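Local structure of peptidoglycan glycosyltransferase (Atopobium parvulum, 4OVD) at residues A[157-162]-A[230-235]; A[250-255]-A[259-264]; A[296-301]-A[349-354]; A[474-479]-A[489-494]; A[527-532]-A[540-545]. The protein belongs to the penicillin-binding proteins, combining a dimerisation-type domain with a penicillin-binding domain built round an antiparallel sheet flanked by helices. All blocks are in the same frame, centred on the assembly; numbering follows the deposited sequence.

Contact 1. Residues A[157-162]-A[230-235]; sequences GNVGVQ and KAEEQL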
# COMPACT_ATOMS: atom_id res chain seq x y z
N GLY A 157 -13.00 -18.79 9.04
CA GLY A 157 -11.84 -19.17 9.83
C GLY A 157 -10.79 -18.08 9.86
O GLY A 157 -11.12 -16.94 10.14
N ASN A 158 -9.56 -18.45 9.51
CA ASN A 158 -8.40 -17.54 9.51
C ASN A 158 -8.28 -16.58 8.37
O ASN A 158 -7.39 -15.71 8.37
CB ASN A 158 -7.11 -18.34 9.59
CG ASN A 158 -6.98 -19.10 10.89
OD1 ASN A 158 -7.42 -18.64 11.96
ND2 ASN A 158 -6.34 -20.25 10.83
N VAL A 159 -9.21 -16.68 7.42
CA VAL A 159 -9.17 -15.83 6.25
C VAL A 159 -9.56 -14.40 6.59
O VAL A 159 -10.68 -14.13 6.98
CB VAL A 159 -10.15 -16.29 5.13
CG1 VAL A 159 -10.00 -15.36 3.94
CG2 VAL A 159 -9.89 -17.74 4.70
N GLY A 160 -8.65 -13.48 6.40
CA GLY A 160 -8.99 -12.09 6.65
C GLY A 160 -9.01 -11.71 8.11
O GLY A 160 -9.33 -10.54 8.44
N VAL A 161 -8.62 -12.63 8.98
CA VAL A 161 -8.67 -12.32 10.41
C VAL A 161 -7.64 -11.24 10.79
O VAL A 161 -7.80 -10.52 11.79
CB VAL A 161 -8.51 -13.58 11.28
CG1 VAL A 161 -7.06 -14.01 11.35
CG2 VAL A 161 -9.01 -13.29 12.67
N GLN A 162 -6.57 -11.13 10.01
CA GLN A 162 -5.60 -10.10 10.21
C GLN A 162 -6.26 -8.72 10.06
O GLN A 162 -5.95 -7.77 10.81
CB GLN A 162 -4.46 -10.27 9.22
CG GLN A 162 -3.19 -9.48 9.55
CD GLN A 162 -2.11 -9.85 8.55
OE1 GLN A 162 -2.30 -9.68 7.38
NE2 GLN A 162 -1.01 -10.40 9.00
N LYS A 230 -7.30 -15.76 -1.66
CA LYS A 230 -6.27 -15.86 -2.70
C LYS A 230 -5.09 -14.99 -2.35
O LYS A 230 -3.95 -15.40 -2.53
CB LYS A 230 -6.81 -15.39 -4.04
CG LYS A 230 -7.92 -16.25 -4.62
CD LYS A 230 -8.39 -15.65 -5.94
CE LYS A 230 -9.54 -16.44 -6.51
NZ LYS A 230 -9.05 -17.81 -6.73
N ALA A 231 -5.34 -13.76 -1.90
CA ALA A 231 -4.24 -12.88 -1.53
C ALA A 231 -3.35 -13.55 -0.50
O ALA A 231 -2.12 -13.55 -0.61
CB ALA A 231 -4.75 -11.56 -0.99
N GLU A 232 -3.99 -14.19 0.49
CA GLU A 232 -3.24 -14.84 1.55
C GLU A 232 -2.46 -16.03 1.08
O GLU A 232 -1.31 -16.22 1.44
CB GLU A 232 -4.18 -15.22 2.69
CG GLU A 232 -4.77 -13.97 3.33
CD GLU A 232 -5.64 -14.25 4.55
OE1 GLU A 232 -5.79 -15.45 4.89
OE2 GLU A 232 -6.15 -13.26 5.17
N GLU A 233 -3.08 -16.85 0.25
CA GLU A 233 -2.38 -18.03 -0.19
C GLU A 233 -1.28 -17.71 -1.16
O GLU A 233 -0.18 -18.29 -1.09
CB GLU A 233 -3.38 -19.08 -0.68
CG GLU A 233 -4.18 -18.76 -1.94
CD GLU A 233 -5.41 -19.67 -2.12
OE1 GLU A 233 -5.90 -20.22 -1.11
OE2 GLU A 233 -5.94 -19.78 -3.24
N GLN A 234 -1.53 -16.74 -2.05
CA GLN A 234 -0.50 -16.32 -3.00
C GLN A 234 0.67 -15.62 -2.32
O GLN A 234 1.82 -15.89 -2.63
CB GLN A 234 -1.11 -15.52 -4.15
CG GLN A 234 -1.96 -16.46 -5.01
CD GLN A 234 -2.61 -15.82 -6.20
OE1 GLN A 234 -1.97 -15.10 -6.94
NE2 GLN A 234 -3.90 -16.11 -6.40
N LEU A 235 0.39 -14.77 -1.34
CA LEU A 235 1.48 -14.15 -0.62
C LEU A 235 2.27 -15.25 0.12
O LEU A 235 3.48 -15.30 0.07
CB LEU A 235 0.95 -13.07 0.33
CG LEU A 235 2.00 -12.51 1.27
CD1 LEU A 235 3.17 -11.92 0.52
CD2 LEU A 235 1.42 -11.49 2.19
O HOH W 1 -4.57 -15.90 7.67

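Contact 2. Residues A[250-255]-A[259-264]; sequences IMAMNP and EIYAAA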
# COMPACT_ATOMS: atom_id res chain seq x y z
N ILE A 250 0.55 -7.77 0.44
CA ILE A 250 -0.16 -7.73 -0.82
C ILE A 250 -1.45 -6.96 -0.63
O ILE A 250 -2.07 -7.05 0.41
CB ILE A 250 -0.33 -9.19 -1.35
CG1 ILE A 250 -0.97 -9.22 -2.71
CG2 ILE A 250 -1.24 -9.94 -0.43
CD1 ILE A 250 -0.86 -10.59 -3.35
N MSE A 251 -1.88 -6.19 -1.61
CA MSE A 251 -3.12 -5.44 -1.49
C MSE A 251 -3.74 -5.19 -2.84
O MSE A 251 -3.02 -4.99 -3.81
CB MSE A 251 -2.84 -4.06 -0.82
CG MSE A 251 -3.98 -3.05 -1.10
SE MSE A 251 -3.97 -1.41 0.03
CE MSE A 251 -3.85 -2.09 1.86
N ALA A 252 -5.06 -5.26 -2.92
CA ALA A 252 -5.76 -4.95 -4.15
C ALA A 252 -6.75 -3.87 -3.72
O ALA A 252 -7.43 -4.08 -2.74
CB ALA A 252 -6.49 -6.15 -4.66
N MSE A 253 -6.87 -2.79 -4.48
CA MSE A 253 -7.69 -1.67 -4.11
C MSE A 253 -8.24 -1.01 -5.33
O MSE A 253 -7.79 -1.23 -6.40
CB MSE A 253 -6.86 -0.61 -3.33
CG MSE A 253 -6.13 0.58 -4.08
SE MSE A 253 -5.48 1.68 -2.58
CE MSE A 253 -7.04 2.84 -2.47
N ASN A 254 -9.27 -0.21 -5.12
CA ASN A 254 -9.89 0.53 -6.14
C ASN A 254 -9.24 1.90 -6.04
O ASN A 254 -9.38 2.59 -5.02
CB ASN A 254 -11.39 0.59 -5.86
CG ASN A 254 -12.13 1.34 -6.91
OD1 ASN A 254 -11.75 2.39 -7.31
ND2 ASN A 254 -13.20 0.78 -7.37
N PRO A 255 -8.52 2.32 -7.09
CA PRO A 255 -7.84 3.58 -7.10
C PRO A 255 -8.77 4.79 -7.21
O PRO A 255 -8.34 5.90 -6.96
CB PRO A 255 -6.91 3.49 -8.32
CG PRO A 255 -7.57 2.52 -9.20
CD PRO A 255 -8.26 1.54 -8.31
N GLU A 259 -11.49 2.05 -1.84
CA GLU A 259 -11.90 0.80 -1.15
C GLU A 259 -10.89 -0.30 -1.35
O GLU A 259 -10.38 -0.43 -2.46
CB GLU A 259 -13.25 0.32 -1.66
CG GLU A 259 -14.39 1.25 -1.28
CD GLU A 259 -15.76 0.89 -1.91
OE1 GLU A 259 -15.83 -0.07 -2.74
OE2 GLU A 259 -16.78 1.57 -1.56
N ILE A 260 -10.57 -1.04 -0.28
CA ILE A 260 -9.60 -2.15 -0.31
C ILE A 260 -10.29 -3.49 -0.48
O ILE A 260 -11.12 -3.94 0.38
CB ILE A 260 -8.74 -2.12 0.92
CG1 ILE A 260 -7.91 -0.82 0.94
CG2 ILE A 260 -7.78 -3.33 0.96
CD1 ILE A 260 -7.37 -0.46 2.33
N TYR A 261 -9.99 -4.14 -1.59
CA TYR A 261 -10.62 -5.39 -1.87
C TYR A 261 -9.99 -6.52 -1.13
O TYR A 261 -10.68 -7.49 -0.80
CB TYR A 261 -10.55 -5.73 -3.33
CG TYR A 261 -11.13 -4.73 -4.26
CD1 TYR A 261 -12.51 -4.49 -4.28
CD2 TYR A 261 -10.34 -4.14 -5.22
CE1 TYR A 261 -13.06 -3.58 -5.16
CE2 TYR A 261 -10.87 -3.25 -6.14
CZ TYR A 261 -12.23 -2.99 -6.13
OH TYR A 261 -12.70 -2.12 -7.04
N ALA A 262 -8.70 -6.43 -0.91
CA ALA A 262 -7.93 -7.46 -0.18
C ALA A 262 -6.61 -6.90 0.30
O ALA A 262 -6.06 -6.00 -0.30
CB ALA A 262 -7.67 -8.65 -1.06
N ALA A 263 -6.10 -7.42 1.40
CA ALA A 263 -4.83 -6.97 1.92
C ALA A 263 -4.30 -7.94 2.94
O ALA A 263 -5.05 -8.45 3.80
CB ALA A 263 -4.99 -5.57 2.53
N ALA A 264 -3.00 -8.19 2.87
CA ALA A 264 -2.39 -9.10 3.83
C ALA A 264 -0.90 -8.91 3.96
O ALA A 264 -0.26 -8.38 3.07
CB ALA A 264 -2.70 -10.54 3.45

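Contact 3. Residues A[296-301]-A[349-354]; sequences VFKVIT and RRSSNV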
# COMPACT_ATOMS: atom_id res chain seq x y z
N VAL A 296 10.32 2.18 -6.46
CA VAL A 296 8.89 2.37 -6.69
C VAL A 296 8.54 3.89 -6.44
O VAL A 296 7.52 4.45 -6.94
CB VAL A 296 8.22 1.29 -5.79
CG1 VAL A 296 8.02 1.76 -4.37
CG2 VAL A 296 6.97 0.75 -6.36
N PHE A 297 9.41 4.61 -5.76
CA PHE A 297 9.16 6.00 -5.49
C PHE A 297 9.37 6.89 -6.76
O PHE A 297 8.95 8.06 -6.79
CB PHE A 297 10.16 6.46 -4.45
CG PHE A 297 9.72 7.68 -3.67
CD1 PHE A 297 8.74 7.54 -2.71
CD2 PHE A 297 10.25 8.95 -3.93
CE1 PHE A 297 8.32 8.65 -1.99
CE2 PHE A 297 9.80 10.03 -3.26
CZ PHE A 297 8.87 9.88 -2.24
N LYS A 298 10.03 6.37 -7.81
CA LYS A 298 10.37 7.20 -8.96
C LYS A 298 9.15 7.75 -9.69
O LYS A 298 9.27 8.69 -10.42
CB LYS A 298 11.26 6.45 -9.91
CG LYS A 298 12.56 6.07 -9.26
CD LYS A 298 13.43 5.31 -10.22
CE LYS A 298 14.63 4.75 -9.48
NZ LYS A 298 15.51 4.01 -10.37
N VAL A 299 8.00 7.16 -9.50
CA VAL A 299 6.75 7.65 -10.09
C VAL A 299 6.36 8.99 -9.45
O VAL A 299 5.79 9.88 -10.10
CB VAL A 299 5.70 6.57 -9.87
CG1 VAL A 299 4.31 7.14 -10.10
CG2 VAL A 299 6.00 5.39 -10.81
N ILE A 300 6.69 9.14 -8.17
CA ILE A 300 6.45 10.39 -7.44
C ILE A 300 7.40 11.47 -7.95
O ILE A 300 7.01 12.56 -8.29
CB ILE A 300 6.59 10.13 -5.91
CG1 ILE A 300 5.40 9.24 -5.54
CG2 ILE A 300 6.47 11.37 -5.11
CD1 ILE A 300 5.54 8.45 -4.31
N THR A 301 8.68 11.15 -8.03
CA THR A 301 9.65 12.09 -8.53
C THR A 301 9.31 12.56 -9.93
O THR A 301 9.43 13.77 -10.24
CB THR A 301 11.01 11.43 -8.54
OG1 THR A 301 11.27 10.97 -7.20
CG2 THR A 301 12.06 12.40 -9.15
N ARG A 349 11.80 3.28 -17.46
CA ARG A 349 11.77 1.96 -18.05
C ARG A 349 12.85 1.07 -17.44
O ARG A 349 12.57 0.04 -16.93
CB ARG A 349 11.95 2.07 -19.53
CG ARG A 349 11.80 0.77 -20.27
CD ARG A 349 12.30 0.88 -21.69
NE ARG A 349 13.73 1.00 -21.77
CZ ARG A 349 14.57 -0.01 -21.65
NH1 ARG A 349 14.13 -1.24 -21.46
NH2 ARG A 349 15.84 0.22 -21.72
N ARG A 350 14.07 1.55 -17.47
CA ARG A 350 15.20 0.86 -16.88
C ARG A 350 15.48 1.14 -15.39
O ARG A 350 16.35 0.56 -14.81
CB ARG A 350 16.42 1.16 -17.70
CG ARG A 350 17.01 2.51 -17.49
CD ARG A 350 18.38 2.61 -18.12
NE ARG A 350 18.39 2.26 -19.52
CZ ARG A 350 19.32 1.52 -20.10
NH1 ARG A 350 20.33 1.06 -19.40
NH2 ARG A 350 19.24 1.26 -21.38
N SER A 351 14.72 2.01 -14.79
CA SER A 351 14.90 2.38 -13.41
C SER A 351 16.28 2.90 -13.14
O SER A 351 17.02 2.35 -12.37
CB SER A 351 14.56 1.24 -12.49
OG SER A 351 14.17 1.76 -11.28
N SER A 352 16.63 3.98 -13.79
CA SER A 352 17.96 4.61 -13.53
C SER A 352 17.96 5.54 -12.30
O SER A 352 17.30 6.60 -12.28
CB SER A 352 18.29 5.47 -14.74
OG SER A 352 19.43 6.32 -14.57
N ASN A 353 18.71 5.15 -11.29
CA ASN A 353 18.89 6.01 -10.14
C ASN A 353 19.61 7.25 -10.49
O ASN A 353 19.29 8.31 -9.95
CB ASN A 353 19.69 5.32 -9.01
CG ASN A 353 18.94 4.17 -8.42
OD1 ASN A 353 17.71 4.17 -8.34
ND2 ASN A 353 19.66 3.25 -7.91
N VAL A 354 20.64 7.13 -11.32
CA VAL A 354 21.39 8.29 -11.73
C VAL A 354 20.52 9.34 -12.42
O VAL A 354 20.61 10.51 -12.13
CB VAL A 354 22.56 7.92 -12.64
CG1 VAL A 354 23.30 9.18 -13.07
CG2 VAL A 354 23.56 7.04 -11.89

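Contact 4. Residues A[474-479]-A[489-494]; sequences EGTGVR and GKTGTG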
# COMPACT_ATOMS: atom_id res chain seq x y z
N GLU A 474 7.88 -2.65 -22.00
CA GLU A 474 9.22 -2.63 -22.51
C GLU A 474 10.31 -2.63 -21.51
O GLU A 474 11.45 -2.59 -21.92
CB GLU A 474 9.38 -1.33 -23.37
CG GLU A 474 8.36 -1.36 -24.51
CD GLU A 474 8.22 -0.11 -25.35
OE1 GLU A 474 8.74 1.03 -25.04
OE2 GLU A 474 7.49 -0.31 -26.35
N GLY A 475 9.99 -2.70 -20.22
CA GLY A 475 11.04 -2.63 -19.23
C GLY A 475 11.05 -3.69 -18.18
O GLY A 475 10.67 -4.84 -18.41
N THR A 476 11.36 -3.27 -16.96
CA THR A 476 11.57 -4.21 -15.88
C THR A 476 10.32 -4.82 -15.39
O THR A 476 10.34 -5.70 -14.53
CB THR A 476 12.22 -3.50 -14.70
OG1 THR A 476 11.37 -2.43 -14.27
CG2 THR A 476 13.59 -2.92 -15.10
N GLY A 477 9.19 -4.29 -15.81
CA GLY A 477 7.94 -4.81 -15.32
C GLY A 477 7.30 -5.79 -16.27
O GLY A 477 6.17 -6.16 -16.07
N VAL A 478 8.02 -6.25 -17.27
CA VAL A 478 7.43 -7.10 -18.28
C VAL A 478 6.75 -8.36 -17.76
O VAL A 478 5.66 -8.68 -18.22
CB VAL A 478 8.47 -7.34 -19.45
CG1 VAL A 478 9.63 -8.25 -19.02
CG2 VAL A 478 7.80 -7.88 -20.66
N ARG A 479 7.25 -8.98 -16.68
CA ARG A 479 6.53 -10.17 -16.18
C ARG A 479 5.25 -9.84 -15.44
O ARG A 479 4.51 -10.75 -15.05
CB ARG A 479 7.43 -11.01 -15.27
CG ARG A 479 8.64 -11.41 -16.11
CD ARG A 479 9.40 -12.49 -15.47
NE ARG A 479 8.62 -13.70 -15.46
CZ ARG A 479 9.03 -14.81 -14.85
NH1 ARG A 479 10.21 -14.83 -14.23
NH2 ARG A 479 8.26 -15.87 -14.83
N GLY A 489 2.72 -0.01 -14.47
CA GLY A 489 3.26 -0.24 -13.18
C GLY A 489 4.72 0.08 -13.04
O GLY A 489 5.36 0.56 -13.96
N LYS A 490 5.26 -0.25 -11.86
CA LYS A 490 6.63 0.02 -11.56
C LYS A 490 7.18 -0.98 -10.52
O LYS A 490 6.50 -1.28 -9.55
CB LYS A 490 6.76 1.43 -10.97
CG LYS A 490 8.20 1.79 -10.67
CD LYS A 490 9.00 2.07 -11.93
CE LYS A 490 10.44 2.51 -11.66
NZ LYS A 490 11.21 1.32 -11.25
N THR A 491 8.39 -1.49 -10.80
CA THR A 491 9.12 -2.34 -9.91
C THR A 491 9.92 -1.48 -8.94
O THR A 491 10.18 -0.32 -9.16
CB THR A 491 10.12 -3.19 -10.66
OG1 THR A 491 10.87 -2.36 -11.56
CG2 THR A 491 9.40 -4.27 -11.48
N GLY A 492 10.26 -2.06 -7.81
CA GLY A 492 11.05 -1.40 -6.86
C GLY A 492 11.94 -2.36 -6.11
O GLY A 492 11.58 -3.50 -5.90
N THR A 493 13.10 -1.86 -5.75
CA THR A 493 14.02 -2.48 -4.89
C THR A 493 14.15 -1.48 -3.75
O THR A 493 14.62 -0.37 -3.99
CB THR A 493 15.40 -2.63 -5.53
OG1 THR A 493 15.28 -3.46 -6.67
CG2 THR A 493 16.34 -3.28 -4.51
N GLY A 494 13.69 -1.85 -2.56
CA GLY A 494 13.76 -1.04 -1.38
C GLY A 494 14.60 -1.71 -0.27
O GLY A 494 15.31 -2.67 -0.52
O HOH W 2 11.37 0.23 -13.90

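Contact 5. Residues A[527-532]-A[540-545]; sequences VYVGLN and QSAAVV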
# COMPACT_ATOMS: atom_id res chain seq x y z
N VAL A 527 -2.92 -3.09 -7.67
CA VAL A 527 -2.43 -4.08 -6.76
C VAL A 527 -0.97 -3.81 -6.45
O VAL A 527 -0.19 -3.35 -7.35
CB VAL A 527 -2.49 -5.44 -7.42
CG1 VAL A 527 -1.65 -6.43 -6.69
CG2 VAL A 527 -3.93 -5.88 -7.62
N TYR A 528 -0.63 -4.09 -5.19
CA TYR A 528 0.72 -3.97 -4.67
C TYR A 528 1.19 -5.28 -4.11
O TYR A 528 0.47 -5.94 -3.40
CB TYR A 528 0.83 -2.92 -3.49
CG TYR A 528 2.20 -2.99 -2.84
CD1 TYR A 528 2.45 -3.82 -1.78
CD2 TYR A 528 3.24 -2.21 -3.29
CE1 TYR A 528 3.70 -3.86 -1.17
CE2 TYR A 528 4.47 -2.27 -2.73
CZ TYR A 528 4.70 -3.09 -1.66
OH TYR A 528 5.98 -3.14 -1.13
N VAL A 529 2.42 -5.65 -4.43
CA VAL A 529 3.05 -6.85 -3.96
C VAL A 529 4.45 -6.48 -3.50
O VAL A 529 5.22 -5.82 -4.22
CB VAL A 529 3.26 -7.91 -5.04
CG1 VAL A 529 3.98 -9.11 -4.42
CG2 VAL A 529 1.93 -8.33 -5.69
N GLY A 530 4.78 -6.89 -2.29
CA GLY A 530 6.09 -6.65 -1.70
C GLY A 530 6.62 -7.91 -1.04
O GLY A 530 5.87 -8.59 -0.40
N LEU A 531 7.91 -8.16 -1.15
CA LEU A 531 8.58 -9.30 -0.59
C LEU A 531 9.76 -8.73 0.13
O LEU A 531 10.64 -8.13 -0.52
CB LEU A 531 9.05 -10.23 -1.69
CG LEU A 531 7.84 -10.88 -2.38
CD1 LEU A 531 8.20 -11.60 -3.69
CD2 LEU A 531 7.10 -11.83 -1.43
N ASN A 532 9.81 -9.00 1.43
CA ASN A 532 10.82 -8.43 2.32
C ASN A 532 11.91 -9.42 2.66
O ASN A 532 11.67 -10.59 3.02
CB ASN A 532 10.19 -7.90 3.58
CG ASN A 532 9.02 -6.97 3.34
OD1 ASN A 532 8.84 -6.37 2.27
ND2 ASN A 532 8.18 -6.86 4.34
N GLN A 540 11.59 -10.36 -11.36
CA GLN A 540 11.42 -11.80 -11.40
C GLN A 540 10.62 -12.29 -10.23
O GLN A 540 10.35 -13.50 -10.11
CB GLN A 540 12.80 -12.52 -11.39
CG GLN A 540 13.71 -12.09 -12.55
CD GLN A 540 12.95 -12.15 -13.88
OE1 GLN A 540 12.17 -13.08 -14.14
NE2 GLN A 540 13.12 -11.12 -14.72
N SER A 541 10.21 -11.42 -9.33
CA SER A 541 9.50 -11.93 -8.19
C SER A 541 8.22 -11.21 -7.93
O SER A 541 7.17 -11.69 -8.27
CB SER A 541 10.41 -11.95 -6.96
OG SER A 541 10.85 -10.66 -6.64
N ALA A 542 8.28 -10.00 -7.41
CA ALA A 542 7.09 -9.34 -7.11
C ALA A 542 6.23 -9.11 -8.34
O ALA A 542 4.99 -9.13 -8.26
CB ALA A 542 7.43 -8.02 -6.45
N ALA A 543 6.86 -8.82 -9.47
CA ALA A 543 6.12 -8.60 -10.71
C ALA A 543 5.41 -9.88 -11.13
O ALA A 543 4.31 -9.83 -11.65
CB ALA A 543 7.05 -8.14 -11.82
N VAL A 544 6.03 -11.03 -10.89
CA VAL A 544 5.44 -12.34 -11.25
C VAL A 544 4.22 -12.63 -10.40
O VAL A 544 3.17 -13.06 -10.91
CB VAL A 544 6.47 -13.47 -11.13
CG1 VAL A 544 5.83 -14.84 -11.31
CG2 VAL A 544 7.58 -13.30 -12.14
N VAL A 545 4.32 -12.35 -9.10
CA VAL A 545 3.22 -12.54 -8.20
C VAL A 545 2.08 -11.62 -8.61
O VAL A 545 0.93 -12.03 -8.61
CB VAL A 545 3.64 -12.24 -6.73
CG1 VAL A 545 2.46 -12.31 -5.81
CG2 VAL A 545 4.74 -13.18 -6.28

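Contact 1. Residues A[157-162]-A[230-235]
Gly160 and Glu232 are joined by a hydrogen bond of 2.8 Å from Gly160 N to Glu232 OE2, with an angle of 149° at the hydrogen. The N-H comes to the syn side of the carboxylate, but 29° out of its plane. The other carboxylate oxygen lies alongside Val159, with Glu232 OE1 3.7 Å from Val159 CA. A water molecule donates to Asn158 O (2.9 Å) and to Glu232 OE1 (3.1 Å), bridging two acceptors that could not bond each other. The carboxylate is thus held to the loop through both oxygens, and OE2 has a second donor in Gln228 NE2, one turn earlier on the same helix. A long acidic side chain suits this place: extended beyond CG (chi2 -176°), it spans from the helix to the loop. On the loop side, Asn158 to Val161 form a type II beta turn. Gly160 takes its third position with positive phi, as glycine does readily, and also serves as N-cap of helix 161-164, so the carboxylate lies by a helix start, whose dipole would probably favour its negative charge. Asn158 OD1 accepts from Phe271 N, and Gln162 NE2 donates to Ser265 O and Ser281 O, anchoring the start of the turn and the helix that follows it. Helix 225-242 lies between this loop and helix 542-556, while Ala231, Glu232 and Leu235 rest on strand 260-266.

Contact 2. Residues A[250-255]-A[259-264]
Met251 and Ala263 meet at the apolar centre, where the selenomethionine methyl Met251 CE lies 3.7 Å from Ala263 CB. A bend at chi3 (-52°) turns this methyl back over the neighbouring strand, where it also meets Ile260 CD1 at 3.9 Å. Met253 joins them on the face covered by helix 418-429. On the other face Ile250, Ala262 and Ala264 pack on helix 225-242, the small alanines suiting a close helix, while Ala252 meets Leu525 and Val527 of strand 525-532. The two segments form an antiparallel beta hairpin interrupted by a classic beta bulge: Tyr261 and Ala262 both face Ala252, whose carbonyl oxygen accepts from the two backbone amides, Tyr261 N at 2.8 Å and Ala262 N at 3.2 Å. Beyond the bulge the register is shifted by one residue, and Asn254 N reaches Glu259 O at 2.9 Å. The Tyr261 side chain lies across that of Asn254, ring and amide planes 45° apart. Their polar ends meet in a bent bond of 3.0 Å from Asn254 ND2 to Tyr261 OH, which stands 28° out of the amide plane. The tyrosine hydroxyl is also bonded to Asp524 O, whereas Asn254 OD1 accepts from the backbone N of Arg256 and of Thr257 in the connecting loop.

Contact 3. Residues A[296-301]-A[349-354]
Lys298 NZ is gripped by two side chains of segment 349-354: it donates to Ser351 OG at 2.8 Å and to Asn353 OD1 at 3.0 Å. The asparagine oxygen is approached from above its carbonyl plane, 43° out of it; the lysine and asparagine side chains cross at about a right angle. A lysine suits the place for its reach. Its chain is extended from CG onward (chi2, chi3 and chi4 all near 180°), and the amine crosses from helix 298-307 to a backbone that comes no nearer than the 8.0 Å between Lys298 CA and Ser351 CA. Two signature motifs of the penicillin-binding family meet here, SxxK (Ser295 to Lys298) and SxN (Ser351 to Asn353). The SxN residues span the break after helix 344-350 and the start of helix 353-364. Ser351, with positive phi, is the C-prime residue of the Schellman motif ending the first helix; Ser352 is the N-cap of the second, its OG bonded to Gly355 N and to Asp332 OD2. The turn between helices thus fixes the backbone from which Ser351 and Asn353 reach the lysine. Ser351 OG has another partner in Lys490 NZ, and its side chain lies about 4 Å from a bound calcium ion.

Contact 4. Residues A[474-479]-A[489-494]
Thr476 and Thr491 join a loop turn to the KTG motif, Lys490-Thr491-Gly492, on the edge strand 487-495 of the sheet. The tight part is where the threonines meet: Thr476 OG1 and Thr491 OG1 share a hydrogen bond of 2.8 Å. In each residue the hydroxyl sits between backbone N and carbonyl carbon (chi1 59° and 49°), which turns the two oxygens to each other. Thr491 serves doubly here, since its methyl packs as its hydroxyl bonds: Thr491 CG2 lies 3.5 Å from Thr476 O and 4.1 Å from Gly477 CA. Thr476 and Gly477 are the central residues of a type I beta turn from Gly475 to Val478, and the backbone of Gly477 itself lies against the Thr491 methyl. The looser side is hydrated: a water lies 2.7 Å from Thr476 OG1 and accepts from Lys490 NZ at 2.9 Å, linking segments whose side chains do not meet there. Farther along the loop Val478 and Arg479 are exposed, though Arg479 NH1 bonds Gln540 OE1. The side chain of Thr491 is about 3 Å from a bound calcium ion. Bends in its chain fold Lys490 back, and Lys490 NZ donates to Thr491 O at 2.8 Å.

Contact 5. Residues A[527-532]-A[540-545]
Helix 542-556, the last of the chain, packs its first turn against strand 525-532, the middle strand of the five-stranded antiparallel sheet, through Val529 and Leu531 on one side and Ser541, Ala542 and Val545 on the other. No hydrogen bond crosses; the contact is helix-on-sheet packing. Val529 and Leu531, two apart on the strand, point to the same face, while Ala542 and Val545, three apart on the helix, share the side turned toward it. Val529 lies at the middle, its CG1 branch 3.8 Å from Val545 CG1 and 4.1 Å from Ala542 CB. Branched at CB, each valine offers two methyls, and the pair meet at a slant, Val545 CG1 touching both methyls of Val529. The small Ala542 allows the helix to approach closely: its CA is 5.7 Å from that of Val529, and its CB comes within 3.8 Å of Val529 O. Phe242 of helix 225-242 borders Leu531, Ser541 and Val545, and Phe546 packs on Val529, so aromatic rings border the packing. Ser541 holds the N-cap position but makes no capping bond with its side chain; its hydroxyl bonds Leu537 O instead, in the loop before the helix. The serine meets the strand through its methylene as well: Leu531 CD1, carried outward anti to its own CA (chi2 168°), lies 4.0 Å from Ser541 CB.

Overall arrangement
The five contacts follow one another along the chain, each closing before the next opens. Contacts 2, 4 and 5 all reach the five-stranded antiparallel sheet: contact 2 holds the hairpin at one edge, contact 5 the middle strand, contact 4 the other edge. Strands 248-253 and 525-532 are neighbours, so contacts 2 and 5 touch, their centres 14 Å apart. Contact 1 ties helix 225-242, which backs this sheet, to the dimerisation-type region. Contacts 3 and 4, with centres about 10 Å apart, meet through Ser351 and Lys490, bringing the SxxK, SxN and KTG motifs together as is characteristic of penicillin-binding proteins. The centres of contacts 1 and 3 are about 31 Å apart, on opposite sides of the chain's centre.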